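Local coordinates for CELL division control protein 6 (Pyrobaculum aerophilum, PDB 1FNN), which is probably involved in regulating the initiation of DNA replication, and binds ADP and magnesium as a member of the AAA+ ATPases, at residues Arg18-Glu23 with Leu202-Lys207; Asp196-Ile201 with Arg241-Ile246. All coordinates share one frame; numbering follows the deposited sequence.

Helix 195-209 serves both contacts: residues 202-207 meet the loop before helix 23-38 in contact 1, while residues 196-201 lie against helix 240-256 in contact 2. The first is a surface contact, made by charged groups, bridging waters and a proline ring. The second is buried within the lid domain and relies on small aliphatic groups. ADP unites them, with polar bonds and loop side chains coming from contact 1 and isoleucine methyl and methylene groups from contact 2. The sites also touch directly, through a probable hydrogen bond between His-21 and Asp-200 and through packing of Leu-202 and Arg-205 on helix 240-256.

Contact 1: Arg18-Glu23 with Leu202-Lys207; sequences RLPHRE and LLDRAK. With ADP (adenosine-5'-diphosphate), chain D.
Arg-18 reaches over to the lid helix and forms a salt bridge with Asp-204, NH1 lying 2.6 Å from OD2. Its CG sits between the backbone N and the carbonyl carbon (chi1 46°), and further bends at chi2 and chi3 bring the guanidinium to the carboxylate, the two planes standing 71° apart. The arginine is poorly ordered. One water, bridging Arg-18 O and Asp-204 OD1, donates to both; another links Asp-204 O to Arg-18 NH2, the latter bond weak. Pro-20 packs its CG against Asp-204 OD1 at 3.8 Å, and its carbonyl O accepts a hydrogen bond from N6 of ADP at 3.0 Å. Leu-19 lays CD2 on a face of the adenine, 3.6 Å from N1. Arg-205, bent at chi2 (-71°), meets the nucleotide with the edge of its guanidinium: NH2 gives one N-H to N3 and the other to O2' of ADP, each at 2.9 Å, while NH1 is held by Val-9 O. Loop and lid therefore hold the base jointly, the amino group from one side and N3 with the ribose from the other, and the solvent-facing ion pair and waters join them beside it.

Contact 2: Asp196-Ile201 with Arg241-Ile246; sequences DQIFDI and RLAIDI. With ADP (adenosine-5'-diphosphate), chain D.
Ile-198 and Ala-243 make the closer of two aliphatic contacts between these lid helices, CG2 of the isoleucine coming within 3.5 Å of the alanine CB. With CG1 beside the backbone N (chi1 -67°), the CG2 methyl stands opposite that N and faces Ala-243, whose short side chain lets the helices approach to 7.2 Å between the CA atoms of the two residues. Farther along, Ile-201 CG2 meets Ile-244 CD1 at 4.0 Å, the latter at the end of an extended branch. Both pairs are buried, and Leu-202 and Thr-227 add to the packing on Ala-243.

Ile-201 and Ile-244 also receive the nucleotide. Ile-201 spreads CG1, CG2 and CD1 over one face of the adenine, CD1 lying 3.6 Å from C6 of ADP, while Leu-19 covers the opposite face. Ile-244 places CD1 against the ribose, 3.5 Å from O4' of ADP. An alanine in place of Ile-201 would probably leave this adenine face poorly covered and the Ile-244 methyl without its neighbour across the helices.

The ion pair lies within one helix: Arg-241 NH1 and Asp-245 OD2, one turn apart, form a salt bridge whose hydrogen bond is weak, at 3.4 Å, and Asp-245 OD1 also pairs with Arg-249. No polar bond links the two segments, and their fit rests on buried aliphatic surface; the selective hydrogen bonds to the base come from elsewhere, and this part of the lid contributes apolar cover for base and sugar.

Contact 1: Arg18-Glu23 with Leu202-Lys207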
# COMPACT_ATOMS: atom_id res chain seq x y z
N ARG A 18 -7.66 -14.37 2.05
CA ARG A 18 -6.60 -14.33 3.05
C ARG A 18 -5.81 -13.03 2.92
O ARG A 18 -5.83 -12.29 1.92
CB ARG A 18 -5.78 -15.62 2.98
CG ARG A 18 -5.41 -16.00 1.56
CD ARG A 18 -5.87 -17.42 1.25
NE ARG A 18 -6.45 -17.48 -0.10
CZ ARG A 18 -5.77 -17.57 -1.23
NH1 ARG A 18 -4.44 -17.62 -1.21
NH2 ARG A 18 -6.43 -17.62 -2.37
N LEU A 19 -5.21 -12.69 4.04
CA LEU A 19 -4.35 -11.54 4.26
C LEU A 19 -2.99 -12.05 4.73
O LEU A 19 -2.57 -11.88 5.88
CB LEU A 19 -4.96 -10.58 5.28
CG LEU A 19 -6.26 -9.84 4.95
CD1 LEU A 19 -6.64 -8.86 6.06
CD2 LEU A 19 -6.25 -9.12 3.61
N PRO A 20 -2.18 -12.51 3.77
CA PRO A 20 -0.85 -13.03 4.10
C PRO A 20 -0.05 -11.90 4.66
O PRO A 20 -0.13 -10.75 4.20
CB PRO A 20 -0.32 -13.58 2.78
CG PRO A 20 -1.10 -12.86 1.71
CD PRO A 20 -2.49 -12.72 2.34
N HIS A 21 0.74 -12.17 5.69
CA HIS A 21 1.63 -11.21 6.34
C HIS A 21 0.88 -10.27 7.25
O HIS A 21 1.50 -9.38 7.84
CB HIS A 21 2.56 -10.50 5.32
CG HIS A 21 3.29 -11.57 4.53
ND1 HIS A 21 4.25 -12.41 5.04
CD2 HIS A 21 3.14 -11.90 3.21
CE1 HIS A 21 4.67 -13.21 4.08
NE2 HIS A 21 4.01 -12.93 2.94
N ARG A 22 -0.44 -10.45 7.46
CA ARG A 22 -1.16 -9.59 8.41
C ARG A 22 -1.83 -10.43 9.49
O ARG A 22 -2.71 -9.96 10.22
CB ARG A 22 -2.22 -8.73 7.71
CG ARG A 22 -1.63 -7.61 6.82
CD ARG A 22 -0.91 -6.65 7.72
NE ARG A 22 -0.12 -5.56 7.24
CZ ARG A 22 1.22 -5.54 7.27
NH1 ARG A 22 1.89 -6.57 7.75
NH2 ARG A 22 1.84 -4.47 6.81
N GLU A 23 -1.40 -11.68 9.61
CA GLU A 23 -1.93 -12.59 10.62
C GLU A 23 -1.73 -12.04 12.02
O GLU A 23 -2.68 -12.05 12.82
CB GLU A 23 -1.33 -14.00 10.56
CG GLU A 23 -1.67 -14.77 9.29
CD GLU A 23 -0.69 -14.57 8.14
OE1 GLU A 23 0.17 -13.67 8.18
OE2 GLU A 23 -0.79 -15.35 7.17
N LEU A 202 0.38 -10.27 -4.47
CA LEU A 202 0.08 -10.30 -5.89
C LEU A 202 -0.20 -11.68 -6.43
O LEU A 202 -1.06 -11.83 -7.31
CB LEU A 202 1.23 -9.68 -6.72
CG LEU A 202 1.55 -8.22 -6.48
CD1 LEU A 202 2.67 -7.74 -7.43
CD2 LEU A 202 0.34 -7.35 -6.77
N LEU A 203 0.45 -12.73 -5.94
CA LEU A 203 0.16 -14.05 -6.48
C LEU A 203 -1.30 -14.43 -6.17
O LEU A 203 -2.00 -15.09 -6.96
CB LEU A 203 1.16 -15.04 -5.86
CG LEU A 203 1.03 -16.48 -6.35
CD1 LEU A 203 1.14 -16.54 -7.88
CD2 LEU A 203 2.05 -17.39 -5.69
N ASP A 204 -1.73 -14.11 -4.94
CA ASP A 204 -3.15 -14.33 -4.58
C ASP A 204 -4.07 -13.62 -5.54
O ASP A 204 -5.07 -14.20 -6.04
CB ASP A 204 -3.37 -13.89 -3.12
CG ASP A 204 -3.08 -14.95 -2.09
OD1 ASP A 204 -3.21 -14.70 -0.87
OD2 ASP A 204 -2.71 -16.08 -2.46
N ARG A 205 -3.87 -12.30 -5.79
CA ARG A 205 -4.68 -11.57 -6.73
C ARG A 205 -4.64 -12.18 -8.13
O ARG A 205 -5.69 -12.24 -8.84
CB ARG A 205 -4.32 -10.07 -6.84
CG ARG A 205 -4.37 -9.35 -5.47
CD ARG A 205 -5.86 -9.22 -5.02
NE ARG A 205 -5.83 -8.75 -3.61
CZ ARG A 205 -6.45 -7.64 -3.24
NH1 ARG A 205 -7.13 -6.89 -4.09
NH2 ARG A 205 -6.37 -7.29 -1.96
N ALA A 206 -3.44 -12.57 -8.59
CA ALA A 206 -3.35 -13.15 -9.93
C ALA A 206 -4.17 -14.45 -9.99
O ALA A 206 -4.87 -14.74 -10.97
CB ALA A 206 -1.90 -13.45 -10.36
N LYS A 207 -4.01 -15.32 -9.02
CA LYS A 207 -4.73 -16.60 -9.05
C LYS A 207 -6.25 -16.39 -9.05
O LYS A 207 -6.93 -17.04 -9.83
CB LYS A 207 -4.37 -17.43 -7.82
CG LYS A 207 -3.07 -18.22 -8.03
CD LYS A 207 -2.67 -18.80 -6.67
CE LYS A 207 -1.29 -19.45 -6.78
NZ LYS A 207 -0.88 -20.04 -5.48
PB ADP D . -4.27 1.00 3.96
O1B ADP D . -5.52 1.44 4.71
O2B ADP D . -3.22 0.55 4.81
O3B ADP D . -3.91 2.22 3.25
PA ADP D . -5.41 -1.07 2.38
O1A ADP D . -6.09 -1.79 3.47
O2A ADP D . -6.37 -0.31 1.57
O3A ADP D . -4.31 -0.16 2.94
O5' ADP D . -4.67 -2.10 1.35
C5' ADP D . -4.30 -1.54 0.10
C4' ADP D . -4.65 -2.60 -0.96
O4' ADP D . -3.89 -3.76 -0.70
C3' ADP D . -6.10 -3.06 -0.94
O3' ADP D . -6.47 -3.42 -2.26
C2' ADP D . -6.00 -4.21 0.01
O2' ADP D . -7.06 -5.14 -0.14
C1' ADP D . -4.69 -4.85 -0.45
N9 ADP D . -4.11 -5.50 0.66
C8 ADP D . -3.38 -4.89 1.65
N7 ADP D . -2.74 -5.71 2.43
C5 ADP D . -3.06 -6.95 1.90
C6 ADP D . -2.71 -8.25 2.30
N6 ADP D . -1.95 -8.47 3.35
N1 ADP D . -3.21 -9.27 1.60
C2 ADP D . -4.01 -9.03 0.58
N3 ADP D . -4.42 -7.86 0.10
C4 ADP D . -3.90 -6.84 0.83
O HOH W 1 -4.62 -12.63 -0.46
O HOH W 2 -6.20 -16.52 -4.70

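Contact 2: Asp196-Ile201 with Arg241-Ile246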
# COMPACT_ATOMS: atom_id res chain seq x y z
N ASP A 196 9.16 -9.78 -0.93
CA ASP A 196 8.58 -11.11 -0.91
C ASP A 196 7.10 -11.02 -0.45
O ASP A 196 6.30 -11.76 -1.00
CB ASP A 196 9.37 -12.01 0.04
CG ASP A 196 10.85 -11.83 -0.35
OD1 ASP A 196 11.49 -10.92 0.25
OD2 ASP A 196 11.26 -12.61 -1.22
N GLN A 197 6.78 -10.15 0.48
CA GLN A 197 5.37 -10.08 0.95
C GLN A 197 4.50 -9.52 -0.16
O GLN A 197 3.35 -9.98 -0.37
CB GLN A 197 5.36 -9.18 2.19
CG GLN A 197 6.10 -9.85 3.36
CD GLN A 197 6.27 -8.92 4.52
OE1 GLN A 197 6.21 -7.68 4.49
NE2 GLN A 197 6.51 -9.57 5.66
N ILE A 198 4.99 -8.46 -0.85
CA ILE A 198 4.26 -7.97 -2.03
C ILE A 198 4.00 -9.06 -3.04
O ILE A 198 2.89 -9.27 -3.56
CB ILE A 198 4.97 -6.78 -2.71
CG1 ILE A 198 4.94 -5.56 -1.78
CG2 ILE A 198 4.31 -6.46 -4.04
CD1 ILE A 198 3.54 -4.97 -1.59
N PHE A 199 5.02 -9.86 -3.37
CA PHE A 199 4.86 -10.97 -4.27
C PHE A 199 3.70 -11.88 -3.76
O PHE A 199 2.94 -12.34 -4.63
CB PHE A 199 6.14 -11.80 -4.36
CG PHE A 199 5.99 -13.05 -5.17
CD1 PHE A 199 6.15 -13.03 -6.53
CD2 PHE A 199 5.70 -14.26 -4.55
CE1 PHE A 199 6.02 -14.17 -7.29
CE2 PHE A 199 5.57 -15.41 -5.30
CZ PHE A 199 5.72 -15.38 -6.68
N ASP A 200 3.71 -12.23 -2.48
CA ASP A 200 2.66 -13.20 -2.04
C ASP A 200 1.26 -12.60 -2.22
O ASP A 200 0.30 -13.28 -2.55
CB ASP A 200 2.89 -13.60 -0.60
CG ASP A 200 4.18 -14.36 -0.33
OD1 ASP A 200 4.66 -15.10 -1.20
OD2 ASP A 200 4.69 -14.19 0.79
N ILE A 201 1.09 -11.33 -1.90
CA ILE A 201 -0.17 -10.63 -2.12
C ILE A 201 -0.56 -10.68 -3.59
O ILE A 201 -1.71 -10.99 -3.97
CB ILE A 201 -0.06 -9.20 -1.64
CG1 ILE A 201 0.15 -9.24 -0.11
CG2 ILE A 201 -1.29 -8.35 -2.04
CD1 ILE A 201 0.43 -7.86 0.49
N ARG A 241 -1.33 -1.30 -2.36
CA ARG A 241 -2.31 -0.73 -3.30
C ARG A 241 -1.63 -0.53 -4.66
O ARG A 241 -2.15 -0.73 -5.77
CB ARG A 241 -2.85 0.58 -2.74
CG ARG A 241 -4.02 1.10 -3.58
CD ARG A 241 -4.36 2.55 -3.35
NE ARG A 241 -3.30 3.48 -3.69
CZ ARG A 241 -2.74 3.78 -4.85
NH1 ARG A 241 -3.06 3.24 -6.02
NH2 ARG A 241 -1.77 4.70 -4.83
N LEU A 242 -0.49 0.18 -4.58
CA LEU A 242 0.28 0.48 -5.79
C LEU A 242 0.66 -0.78 -6.51
O LEU A 242 0.56 -0.81 -7.73
CB LEU A 242 1.56 1.23 -5.33
CG LEU A 242 2.56 1.61 -6.43
CD1 LEU A 242 1.90 2.55 -7.42
CD2 LEU A 242 3.81 2.23 -5.76
N ALA A 243 1.14 -1.82 -5.81
CA ALA A 243 1.53 -3.04 -6.46
C ALA A 243 0.35 -3.68 -7.18
O ALA A 243 0.47 -4.11 -8.33
CB ALA A 243 2.21 -4.03 -5.52
N ILE A 244 -0.81 -3.72 -6.50
CA ILE A 244 -1.99 -4.33 -7.18
C ILE A 244 -2.45 -3.49 -8.35
O ILE A 244 -2.86 -3.95 -9.42
CB ILE A 244 -3.12 -4.51 -6.11
CG1 ILE A 244 -2.67 -5.52 -5.05
CG2 ILE A 244 -4.41 -4.95 -6.84
CD1 ILE A 244 -3.44 -5.49 -3.72
N ASP A 245 -2.39 -2.17 -8.24
CA ASP A 245 -2.76 -1.27 -9.32
C ASP A 245 -1.83 -1.51 -10.53
O ASP A 245 -2.31 -1.64 -11.65
CB ASP A 245 -2.63 0.15 -8.77
CG ASP A 245 -2.99 1.33 -9.62
OD1 ASP A 245 -3.61 1.21 -10.68
OD2 ASP A 245 -2.68 2.49 -9.29
N ILE A 246 -0.52 -1.73 -10.27
CA ILE A 246 0.37 -2.00 -11.40
C ILE A 246 0.07 -3.33 -12.04
O ILE A 246 0.13 -3.43 -13.28
CB ILE A 246 1.87 -1.90 -10.95
CG1 ILE A 246 2.20 -0.42 -10.70
CG2 ILE A 246 2.74 -2.55 -12.03
CD1 ILE A 246 3.51 -0.26 -9.87
PB ADP D . -4.27 1.00 3.96
O1B ADP D . -5.52 1.44 4.71
O2B ADP D . -3.22 0.55 4.81
O3B ADP D . -3.91 2.22 3.25
PA ADP D . -5.41 -1.07 2.38
O1A ADP D . -6.09 -1.79 3.47
O2A ADP D . -6.37 -0.31 1.57
O3A ADP D . -4.31 -0.16 2.94
O5' ADP D . -4.67 -2.10 1.35
C5' ADP D . -4.30 -1.54 0.10
C4' ADP D . -4.65 -2.60 -0.96
O4' ADP D . -3.89 -3.76 -0.70
C3' ADP D . -6.10 -3.06 -0.94
O3' ADP D . -6.47 -3.42 -2.26
C2' ADP D . -6.00 -4.21 0.01
O2' ADP D . -7.06 -5.14 -0.14
C1' ADP D . -4.69 -4.85 -0.45
N9 ADP D . -4.11 -5.50 0.66
C8 ADP D . -3.38 -4.89 1.65
N7 ADP D . -2.74 -5.71 2.43
C5 ADP D . -3.06 -6.95 1.90
C6 ADP D . -2.71 -8.25 2.30
N6 ADP D . -1.95 -8.47 3.35
N1 ADP D . -3.21 -9.27 1.60
C2 ADP D . -4.01 -9.03 0.58
N3 ADP D . -4.42 -7.86 0.10
C4 ADP D . -3.90 -6.84 0.83